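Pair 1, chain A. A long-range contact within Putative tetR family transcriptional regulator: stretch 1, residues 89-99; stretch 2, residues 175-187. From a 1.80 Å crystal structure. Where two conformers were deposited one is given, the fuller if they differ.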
# COMPACT_ATOMS: atom_id res chain seq x y z
N ALA A 89 -6.56 -2.53 19.28
CA ALA A 89 -5.83 -2.16 18.03
C ALA A 89 -6.78 -1.71 16.90
O ALA A 89 -6.59 -0.64 16.27
CB ALA A 89 -4.84 -3.29 17.55
N LEU A 90 -7.78 -2.56 16.57
CA LEU A 90 -8.81 -2.20 15.61
C LEU A 90 -9.44 -0.82 15.91
O LEU A 90 -9.44 0.05 15.04
CB LEU A 90 -9.87 -3.34 15.55
CG LEU A 90 -11.09 -3.05 14.68
CD1 LEU A 90 -10.62 -2.87 13.16
CD2 LEU A 90 -12.00 -4.29 14.90
N ARG A 91 -9.86 -0.58 17.15
CA ARG A 91 -10.46 0.70 17.54
C ARG A 91 -9.52 1.89 17.26
O ARG A 91 -9.92 2.88 16.68
CB ARG A 91 -10.87 0.65 19.03
CG ARG A 91 -11.29 2.00 19.66
CD ARG A 91 -11.88 1.84 21.07
NE ARG A 91 -12.82 0.70 21.18
CZ ARG A 91 -14.16 0.75 21.08
NH1 ARG A 91 -14.81 1.88 20.87
NH2 ARG A 91 -14.85 -0.36 21.19
N ALA A 92 -8.25 1.78 17.72
CA ALA A 92 -7.29 2.89 17.49
C ALA A 92 -7.11 3.12 16.01
O ALA A 92 -7.10 4.27 15.53
CB ALA A 92 -5.95 2.61 18.17
N TRP A 93 -7.00 2.04 15.25
CA TRP A 93 -6.81 2.19 13.81
C TRP A 93 -8.01 2.80 13.09
O TRP A 93 -7.86 3.57 12.16
CB TRP A 93 -6.47 0.81 13.21
CG TRP A 93 -6.09 0.88 11.72
CD1 TRP A 93 -4.82 1.02 11.19
CD2 TRP A 93 -6.99 0.79 10.63
NE1 TRP A 93 -4.90 1.02 9.80
CE2 TRP A 93 -6.22 0.89 9.43
CE3 TRP A 93 -8.39 0.65 10.54
CZ2 TRP A 93 -6.81 0.80 8.16
CZ3 TRP A 93 -8.99 0.57 9.25
CH2 TRP A 93 -8.19 0.68 8.09
N THR A 94 -9.21 2.46 13.49
CA THR A 94 -10.38 3.06 12.88
C THR A 94 -10.42 4.59 13.04
O THR A 94 -10.88 5.26 12.19
CB THR A 94 -11.70 2.43 13.37
OG1 THR A 94 -11.93 2.72 14.72
CG2 THR A 94 -11.75 0.97 13.09
N ARG A 95 -9.92 5.11 14.15
CA ARG A 95 -9.76 6.57 14.28
C ARG A 95 -8.76 7.10 13.24
O ARG A 95 -9.00 8.14 12.62
CB ARG A 95 -9.39 6.96 15.74
CG ARG A 95 -10.50 6.76 16.73
CD ARG A 95 -10.23 7.36 18.19
NE ARG A 95 -9.66 8.69 18.08
CZ ARG A 95 -10.35 9.83 18.12
NH1 ARG A 95 -11.67 9.83 18.30
NH2 ARG A 95 -9.70 10.99 17.98
N ARG A 96 -7.67 6.37 13.02
CA ARG A 96 -6.68 6.76 11.99
C ARG A 96 -7.30 6.68 10.60
O ARG A 96 -7.02 7.51 9.73
CB ARG A 96 -5.40 5.89 12.06
CG ARG A 96 -4.63 6.04 13.40
CD ARG A 96 -4.27 7.50 13.68
NE ARG A 96 -3.18 7.94 12.85
CZ ARG A 96 -3.06 9.15 12.30
NH1 ARG A 96 -3.99 10.10 12.44
NH2 ARG A 96 -1.97 9.40 11.59
N PHE A 97 -8.15 5.68 10.39
CA PHE A 97 -8.88 5.62 9.12
C PHE A 97 -9.74 6.88 8.95
O PHE A 97 -9.74 7.48 7.85
CB PHE A 97 -9.80 4.39 9.05
CG PHE A 97 -10.60 4.34 7.76
CD1 PHE A 97 -10.09 3.69 6.65
CD2 PHE A 97 -11.81 5.01 7.66
CE1 PHE A 97 -10.82 3.67 5.46
CE2 PHE A 97 -12.52 5.02 6.47
CZ PHE A 97 -12.05 4.35 5.39
N ILE A 98 -10.50 7.27 9.98
CA ILE A 98 -11.34 8.47 9.84
C ILE A 98 -10.48 9.69 9.58
O ILE A 98 -10.84 10.54 8.77
CB ILE A 98 -12.31 8.69 11.04
CG1 ILE A 98 -13.31 7.56 11.04
CG2 ILE A 98 -13.09 10.06 10.94
CD1 ILE A 98 -14.33 7.62 9.90
N ASP A 99 -9.31 9.76 10.23
CA ASP A 99 -8.33 10.88 9.99
C ASP A 99 -7.92 10.93 8.49
O ASP A 99 -7.90 12.00 7.88
CB ASP A 99 -7.06 10.67 10.81
CG ASP A 99 -7.26 10.87 12.33
OD1 ASP A 99 -8.22 11.55 12.77
OD2 ASP A 99 -6.38 10.36 13.07
N ALA A 175 -18.63 11.57 15.31
CA ALA A 175 -17.81 10.55 14.68
C ALA A 175 -17.30 9.51 15.67
O ALA A 175 -17.27 8.34 15.33
CB ALA A 175 -16.62 11.17 13.90
N GLU A 176 -16.91 9.95 16.89
CA GLU A 176 -16.39 9.06 17.94
C GLU A 176 -17.54 8.15 18.37
O GLU A 176 -17.35 6.92 18.47
CB GLU A 176 -15.82 9.80 19.19
CG GLU A 176 -14.39 10.39 19.01
CD GLU A 176 -14.13 11.78 19.67
OE1 GLU A 176 -14.86 12.26 20.60
OE2 GLU A 176 -13.13 12.41 19.21
N ARG A 177 -18.73 8.72 18.55
CA ARG A 177 -19.91 7.91 18.91
C ARG A 177 -20.33 6.88 17.83
O ARG A 177 -20.71 5.75 18.17
CB ARG A 177 -21.11 8.75 19.33
CG ARG A 177 -20.82 9.50 20.69
CD ARG A 177 -22.04 10.20 21.27
NE ARG A 177 -22.71 11.08 20.31
CZ ARG A 177 -22.48 12.37 20.14
NH1 ARG A 177 -21.61 13.03 20.92
NH2 ARG A 177 -23.16 13.01 19.20
N LEU A 178 -20.23 7.27 16.56
CA LEU A 178 -20.50 6.32 15.45
C LEU A 178 -19.47 5.21 15.38
O LEU A 178 -19.82 4.05 15.18
CB LEU A 178 -20.52 7.09 14.12
CG LEU A 178 -21.75 7.98 13.93
CD1 LEU A 178 -21.53 8.83 12.68
CD2 LEU A 178 -23.02 7.11 13.72
N LEU A 179 -18.19 5.54 15.58
CA LEU A 179 -17.18 4.50 15.68
C LEU A 179 -17.52 3.52 16.80
O LEU A 179 -17.43 2.31 16.60
CB LEU A 179 -15.74 5.05 15.88
CG LEU A 179 -15.10 5.67 14.61
CD1 LEU A 179 -13.73 6.28 14.96
CD2 LEU A 179 -14.94 4.64 13.47
N ASP A 180 -17.95 4.04 17.94
CA ASP A 180 -18.28 3.18 19.09
C ASP A 180 -19.44 2.24 18.72
O ASP A 180 -19.42 1.05 19.06
CB ASP A 180 -18.66 4.04 20.29
CG ASP A 180 -17.43 4.69 20.96
OD1 ASP A 180 -16.28 4.31 20.62
OD2 ASP A 180 -17.59 5.61 21.78
N LEU A 181 -20.42 2.77 18.01
CA LEU A 181 -21.62 2.02 17.64
C LEU A 181 -21.23 0.90 16.70
O LEU A 181 -21.66 -0.25 16.87
CB LEU A 181 -22.66 2.91 16.97
CG LEU A 181 -23.92 2.26 16.44
CD1 LEU A 181 -24.74 1.56 17.55
CD2 LEU A 181 -24.75 3.35 15.79
N VAL A 182 -20.39 1.22 15.72
CA VAL A 182 -19.93 0.19 14.72
C VAL A 182 -19.10 -0.89 15.40
O VAL A 182 -19.33 -2.08 15.17
CB VAL A 182 -19.13 0.86 13.57
CG1 VAL A 182 -18.38 -0.18 12.77
CG2 VAL A 182 -20.11 1.63 12.68
N LEU A 183 -18.17 -0.49 16.28
CA LEU A 183 -17.37 -1.48 17.02
C LEU A 183 -18.23 -2.32 17.94
O LEU A 183 -17.98 -3.53 18.07
CB LEU A 183 -16.19 -0.83 17.76
CG LEU A 183 -15.21 -0.18 16.74
CD1 LEU A 183 -14.31 0.76 17.48
CD2 LEU A 183 -14.43 -1.20 15.97
N ASP A 184 -19.27 -1.72 18.52
CA ASP A 184 -20.24 -2.51 19.31
C ASP A 184 -21.02 -3.54 18.47
O ASP A 184 -21.36 -4.62 18.97
CB ASP A 184 -21.21 -1.62 20.09
CG ASP A 184 -20.54 -0.98 21.29
OD1 ASP A 184 -19.39 -1.37 21.64
OD2 ASP A 184 -21.15 -0.04 21.81
N GLY A 185 -21.27 -3.23 17.20
CA GLY A 185 -21.91 -4.22 16.29
C GLY A 185 -21.00 -5.45 16.09
O GLY A 185 -21.47 -6.51 15.67
N LEU A 186 -19.69 -5.29 16.39
CA LEU A 186 -18.72 -6.38 16.20
C LEU A 186 -18.67 -7.29 17.42
O LEU A 186 -18.00 -8.32 17.39
CB LEU A 186 -17.30 -5.80 15.98
CG LEU A 186 -17.15 -5.02 14.65
CD1 LEU A 186 -15.69 -4.57 14.55
CD2 LEU A 186 -17.60 -5.81 13.41
N ARG A 187 -19.36 -6.93 18.49
CA ARG A 187 -19.30 -7.74 19.73
C ARG A 187 -19.71 -9.19 19.43
O ARG A 187 -20.68 -9.41 18.70
CB ARG A 187 -20.23 -7.12 20.81
CG ARG A 187 -19.75 -5.76 21.33
CD ARG A 187 -20.54 -5.36 22.64
NE ARG A 187 -21.79 -4.58 22.45
CZ ARG A 187 -22.83 -4.90 21.68
NH1 ARG A 187 -22.77 -5.97 20.91
NH2 ARG A 187 -23.92 -4.12 21.62
O HOH W 1 -17.52 0.72 21.47

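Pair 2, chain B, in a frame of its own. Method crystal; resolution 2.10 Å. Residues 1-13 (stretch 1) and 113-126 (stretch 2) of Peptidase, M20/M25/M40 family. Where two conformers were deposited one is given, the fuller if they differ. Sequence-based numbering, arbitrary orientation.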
# COMPACT_ATOMS: atom_id res chain seq x y z
N MET B 1 -45.50 -9.59 -46.13
CA MET B 1 -44.43 -10.55 -46.22
C MET B 1 -44.03 -11.11 -44.86
O MET B 1 -43.52 -12.20 -44.78
CB MET B 1 -43.26 -9.94 -46.91
N ASN B 2 -44.30 -10.37 -43.80
CA ASN B 2 -43.94 -10.75 -42.44
C ASN B 2 -44.63 -11.96 -41.93
O ASN B 2 -44.06 -12.81 -41.29
CB ASN B 2 -44.31 -9.64 -41.53
CG ASN B 2 -43.89 -8.33 -42.05
OD1 ASN B 2 -44.69 -7.57 -42.55
ND2 ASN B 2 -42.61 -8.06 -41.96
N GLN B 3 -45.91 -11.98 -42.20
CA GLN B 3 -46.78 -13.06 -41.88
C GLN B 3 -46.25 -14.38 -42.40
O GLN B 3 -46.17 -15.33 -41.68
CB GLN B 3 -48.06 -12.73 -42.58
CG GLN B 3 -48.20 -11.23 -42.87
CD GLN B 3 -47.58 -10.77 -44.19
OE1 GLN B 3 -47.46 -9.57 -44.43
NE2 GLN B 3 -47.19 -11.71 -45.05
N GLN B 4 -45.91 -14.40 -43.67
CA GLN B 4 -45.33 -15.55 -44.37
C GLN B 4 -43.99 -15.96 -43.74
O GLN B 4 -43.72 -17.15 -43.56
CB GLN B 4 -45.14 -15.27 -45.86
CG GLN B 4 -44.70 -16.50 -46.67
CD GLN B 4 -44.20 -16.17 -48.07
OE1 GLN B 4 -44.42 -15.07 -48.60
NE2 GLN B 4 -43.53 -17.14 -48.69
N LEU B 5 -43.17 -14.97 -43.42
CA LEU B 5 -41.89 -15.18 -42.77
C LEU B 5 -42.07 -15.97 -41.47
O LEU B 5 -41.45 -17.02 -41.28
CB LEU B 5 -41.23 -13.83 -42.46
CG LEU B 5 -39.70 -13.65 -42.38
CD1 LEU B 5 -39.36 -12.79 -41.19
CD2 LEU B 5 -38.88 -14.94 -42.38
N ILE B 6 -42.94 -15.47 -40.59
CA ILE B 6 -43.12 -16.07 -39.27
C ILE B 6 -43.55 -17.53 -39.34
O ILE B 6 -42.96 -18.39 -38.68
CB ILE B 6 -44.11 -15.24 -38.38
CG1 ILE B 6 -43.70 -13.76 -38.30
CG2 ILE B 6 -44.27 -15.86 -36.99
CD1 ILE B 6 -42.27 -13.49 -37.77
N GLU B 7 -44.55 -17.84 -40.17
CA GLU B 7 -45.01 -19.22 -40.24
C GLU B 7 -44.03 -20.15 -40.92
O GLU B 7 -43.94 -21.30 -40.56
CB GLU B 7 -46.43 -19.37 -40.79
CG GLU B 7 -47.07 -18.13 -41.25
CD GLU B 7 -48.52 -18.00 -40.80
OE1 GLU B 7 -48.77 -17.17 -39.91
OE2 GLU B 7 -49.40 -18.71 -41.34
N THR B 8 -43.29 -19.66 -41.88
CA THR B 8 -42.21 -20.47 -42.45
C THR B 8 -41.16 -20.79 -41.39
O THR B 8 -40.68 -21.93 -41.31
CB THR B 8 -41.49 -19.78 -43.62
OG1 THR B 8 -42.45 -19.28 -44.55
CG2 THR B 8 -40.59 -20.77 -44.35
N LEU B 9 -40.81 -19.80 -40.58
CA LEU B 9 -39.82 -19.99 -39.53
C LEU B 9 -40.33 -20.93 -38.44
O LEU B 9 -39.63 -21.85 -38.02
CB LEU B 9 -39.36 -18.65 -38.94
CG LEU B 9 -38.46 -17.80 -39.85
CD1 LEU B 9 -38.09 -16.51 -39.16
CD2 LEU B 9 -37.19 -18.55 -40.26
N LYS B 10 -41.56 -20.72 -38.01
CA LYS B 10 -42.15 -21.63 -37.06
C LYS B 10 -42.14 -23.05 -37.54
O LYS B 10 -41.89 -23.93 -36.79
CB LYS B 10 -43.55 -21.22 -36.70
CG LYS B 10 -43.62 -19.92 -36.01
CD LYS B 10 -44.99 -19.35 -36.03
CE LYS B 10 -45.40 -18.96 -34.65
NZ LYS B 10 -46.74 -18.39 -34.55
N SER B 11 -42.40 -23.26 -38.82
CA SER B 11 -42.45 -24.60 -39.40
C SER B 11 -41.08 -25.27 -39.53
O SER B 11 -40.99 -26.49 -39.73
CB SER B 11 -43.17 -24.59 -40.76
OG SER B 11 -42.33 -24.10 -41.79
N LYS B 12 -40.02 -24.48 -39.42
CA LYS B 12 -38.66 -25.00 -39.50
C LYS B 12 -37.96 -25.01 -38.15
O LYS B 12 -36.73 -25.16 -38.08
CB LYS B 12 -37.84 -24.19 -40.51
CG LYS B 12 -38.24 -24.35 -41.96
CD LYS B 12 -37.51 -23.33 -42.83
CE LYS B 12 -37.92 -23.45 -44.29
NZ LYS B 12 -37.15 -22.49 -45.14
N GLU B 13 -38.72 -24.83 -37.06
CA GLU B 13 -38.13 -24.76 -35.72
C GLU B 13 -37.35 -26.04 -35.42
O GLU B 13 -36.21 -25.98 -34.95
CB GLU B 13 -39.18 -24.50 -34.64
CG GLU B 13 -38.59 -24.25 -33.24
CD GLU B 13 -39.62 -23.94 -32.16
OE1 GLU B 13 -40.84 -24.14 -32.39
OE2 GLU B 13 -39.21 -23.50 -31.06
N LEU B 113 -28.57 -20.21 -40.23
CA LEU B 113 -28.63 -21.08 -41.41
C LEU B 113 -30.07 -21.24 -41.89
O LEU B 113 -30.34 -21.13 -43.09
CB LEU B 113 -27.99 -22.46 -41.14
CG LEU B 113 -26.47 -22.57 -40.95
CD1 LEU B 113 -26.15 -23.98 -40.49
CD2 LEU B 113 -25.68 -22.23 -42.22
N VAL B 114 -30.98 -21.47 -40.96
CA VAL B 114 -32.40 -21.67 -41.29
C VAL B 114 -33.08 -20.35 -41.70
O VAL B 114 -33.94 -20.34 -42.58
CB VAL B 114 -33.16 -22.39 -40.14
CG1 VAL B 114 -34.64 -22.54 -40.47
CG2 VAL B 114 -32.54 -23.76 -39.88
N LEU B 115 -32.69 -19.25 -41.09
CA LEU B 115 -33.20 -17.95 -41.50
C LEU B 115 -32.72 -17.59 -42.91
O LEU B 115 -33.49 -17.05 -43.70
CB LEU B 115 -32.79 -16.86 -40.52
CG LEU B 115 -33.10 -15.41 -40.94
CD1 LEU B 115 -34.59 -15.18 -41.10
CD2 LEU B 115 -32.51 -14.44 -39.92
N ALA B 116 -31.46 -17.88 -43.21
CA ALA B 116 -30.87 -17.55 -44.50
C ALA B 116 -31.56 -18.32 -45.63
O ALA B 116 -31.91 -17.73 -46.66
CB ALA B 116 -29.38 -17.80 -44.50
N GLU B 117 -31.76 -19.62 -45.42
CA GLU B 117 -32.54 -20.47 -46.31
C GLU B 117 -33.92 -19.87 -46.57
O GLU B 117 -34.37 -19.78 -47.72
CB GLU B 117 -32.68 -21.87 -45.70
CG GLU B 117 -33.68 -22.79 -46.43
CD GLU B 117 -33.88 -24.12 -45.71
OE1 GLU B 117 -35.04 -24.52 -45.50
OE2 GLU B 117 -32.88 -24.76 -45.36
N THR B 118 -34.56 -19.43 -45.48
CA THR B 118 -35.90 -18.85 -45.55
C THR B 118 -35.92 -17.52 -46.31
O THR B 118 -36.76 -17.34 -47.19
CB THR B 118 -36.50 -18.67 -44.15
OG1 THR B 118 -36.45 -19.92 -43.45
CG2 THR B 118 -37.94 -18.21 -44.24
N LEU B 119 -35.00 -16.62 -46.00
CA LEU B 119 -34.91 -15.34 -46.73
C LEU B 119 -34.62 -15.57 -48.21
O LEU B 119 -35.07 -14.79 -49.05
CB LEU B 119 -33.85 -14.41 -46.11
CG LEU B 119 -34.12 -13.83 -44.71
CD1 LEU B 119 -32.90 -13.08 -44.18
CD2 LEU B 119 -35.36 -12.92 -44.70
N ALA B 120 -33.89 -16.64 -48.53
CA ALA B 120 -33.56 -17.00 -49.91
C ALA B 120 -34.78 -17.40 -50.75
O ALA B 120 -34.76 -17.27 -51.98
CB ALA B 120 -32.52 -18.10 -49.95
N GLU B 121 -35.83 -17.89 -50.10
CA GLU B 121 -37.05 -18.26 -50.80
C GLU B 121 -38.06 -17.11 -50.84
O GLU B 121 -39.17 -17.26 -51.35
CB GLU B 121 -37.64 -19.58 -50.25
CG GLU B 121 -38.16 -19.54 -48.84
CD GLU B 121 -38.07 -20.88 -48.13
OE1 GLU B 121 -38.73 -21.05 -47.08
OE2 GLU B 121 -37.32 -21.77 -48.59
N MET B 122 -37.64 -15.95 -50.34
CA MET B 122 -38.49 -14.77 -50.27
C MET B 122 -37.89 -13.55 -50.98
O MET B 122 -38.15 -12.41 -50.59
CB MET B 122 -38.81 -14.41 -48.82
CG MET B 122 -39.58 -15.48 -48.05
SD MET B 122 -40.05 -14.93 -46.40
CE MET B 122 -41.40 -13.81 -46.79
N LYS B 123 -37.10 -13.79 -52.02
CA LYS B 123 -36.50 -12.70 -52.78
C LYS B 123 -37.55 -11.76 -53.38
O LYS B 123 -37.24 -10.60 -53.67
CB LYS B 123 -35.56 -13.22 -53.86
CG LYS B 123 -34.32 -13.93 -53.32
CD LYS B 123 -33.43 -14.40 -54.45
CE LYS B 123 -32.16 -15.05 -53.92
NZ LYS B 123 -31.24 -15.38 -55.05
N ASP B 124 -38.78 -12.22 -53.45
CA ASP B 124 -39.91 -11.49 -54.02
C ASP B 124 -40.47 -10.55 -52.93
O ASP B 124 -41.40 -9.84 -53.18
CB ASP B 124 -41.06 -12.41 -54.46
CG ASP B 124 -40.74 -13.20 -55.71
OD1 ASP B 124 -39.71 -12.94 -56.35
OD2 ASP B 124 -41.54 -14.10 -56.07
N SER B 125 -39.91 -10.59 -51.75
CA SER B 125 -40.39 -9.77 -50.63
C SER B 125 -39.43 -8.68 -50.13
O SER B 125 -39.73 -7.99 -49.15
CB SER B 125 -40.81 -10.66 -49.45
OG SER B 125 -41.88 -11.51 -49.83
N PHE B 126 -38.28 -8.52 -50.79
CA PHE B 126 -37.36 -7.43 -50.46
C PHE B 126 -36.55 -6.97 -51.66
O PHE B 126 -36.64 -7.56 -52.74
CB PHE B 126 -36.46 -7.77 -49.25
CG PHE B 126 -35.54 -8.94 -49.47
CD1 PHE B 126 -34.23 -8.75 -49.90
CD2 PHE B 126 -35.98 -10.25 -49.21
CE1 PHE B 126 -33.37 -9.83 -50.10
CE2 PHE B 126 -35.13 -11.34 -49.40
CZ PHE B 126 -33.83 -11.14 -49.84
O HOH W 2 -42.53 -14.44 -50.42

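In both pairs two helices cross in a steep, roughly antiparallel arrangement, with 137° between their N-to-C directions in pair 1 and 136° in pair 2. The axes approach to 10.9 Å and 10.4 Å, respectively, and the N, CA and C atoms of 14 central residues superpose with an RMSD of 0.4 Å. The buried surface is also similar, 524 Å² in pair 1 and 575 Å² in pair 2. The match is tightest in the second helix, where the CA atoms of Asp A180 and Leu B119 lie 0.1 Å apart and those of Leu A179 and Thr B118 0.2 Å; the CA atoms of Thr A94 and Thr B8 fall within 0.4 Å. It loosens at the far end of the second stretch, where the CA atoms of Leu A183 and Met B122 lie 1.4 Å apart.

The two threonines are the clearest common element. Each points toward the opposing helix and returns its hydroxyl to its own backbone, Thr A94 OG1 donating to Arg A91 O at 2.8 Å and Thr B8 OG1 to Gln B4 O at 2.7 Å. In pair 1 the neighbour is a leucine, with Thr A94 OG1 3.8 Å from Leu A179 CD2; in pair 2 the matching residue is Thr B118, and the methyls meet, Thr B8 CG2 lying 3.7 Å from Thr B118 CG2. Thr B118 uses its hydroxyl in the same way, OG1 donating to Val B114 O at 2.7 Å.

The next positions along the seam show different chemistry on the same backbone. Leu A183 and Met B122 both point across the gap. Leu A183 packs against Leu A90, CD2 to CG 4.0 Å, and its CD1 lies over one face of the Arg A91 guanidinium, 3.6 Å from CZ. Met B122 CE lies 3.7 Å from Gln B4 OE1, where pair 1 has Leu A90, while its SD is 4.2 Å from Leu B5 CD2. Leu B5 occupies the position of Arg A91, and its contact with Met B122 corresponds to that of Arg A91 with Leu A183. Arg A91 adds a salt bridge, NH1 to Asp A180 OD1 at 2.9 Å, which has no equivalent at Leu B5 and Leu B119, and a water accepting from Arg A91 NH2 (2.9 Å) donates to Asp A184 OD1 (2.8 Å), extending the polar link along the helix.

A similar exchange occurs at Arg A95 and Leu B9. Arg A95 NH1 forms a salt bridge with Glu A176 OE2 at 3.1 Å, although the placement of this nitrogen is less certain. Leu B9 and Leu B115, their counterparts, pack through CD1 atoms 4.2 Å apart.

At Ile A98 and Lys B12 the exchange runs the other way. Ile A98 CG1 packs 4.1 Å from Leu A179 CD2. Lys B12 lays its CB 3.6 Å from Val B114 CG1, then extends NZ to donate to Glu B117 OE1 (3.0 Å), Thr B118 OG1 (3.2 Å) and Glu B121 OE1 (2.9 Å). Pair 1 thus distributes its charge over two arginines, whereas pair 2 gathers its salt bridges at one lysine.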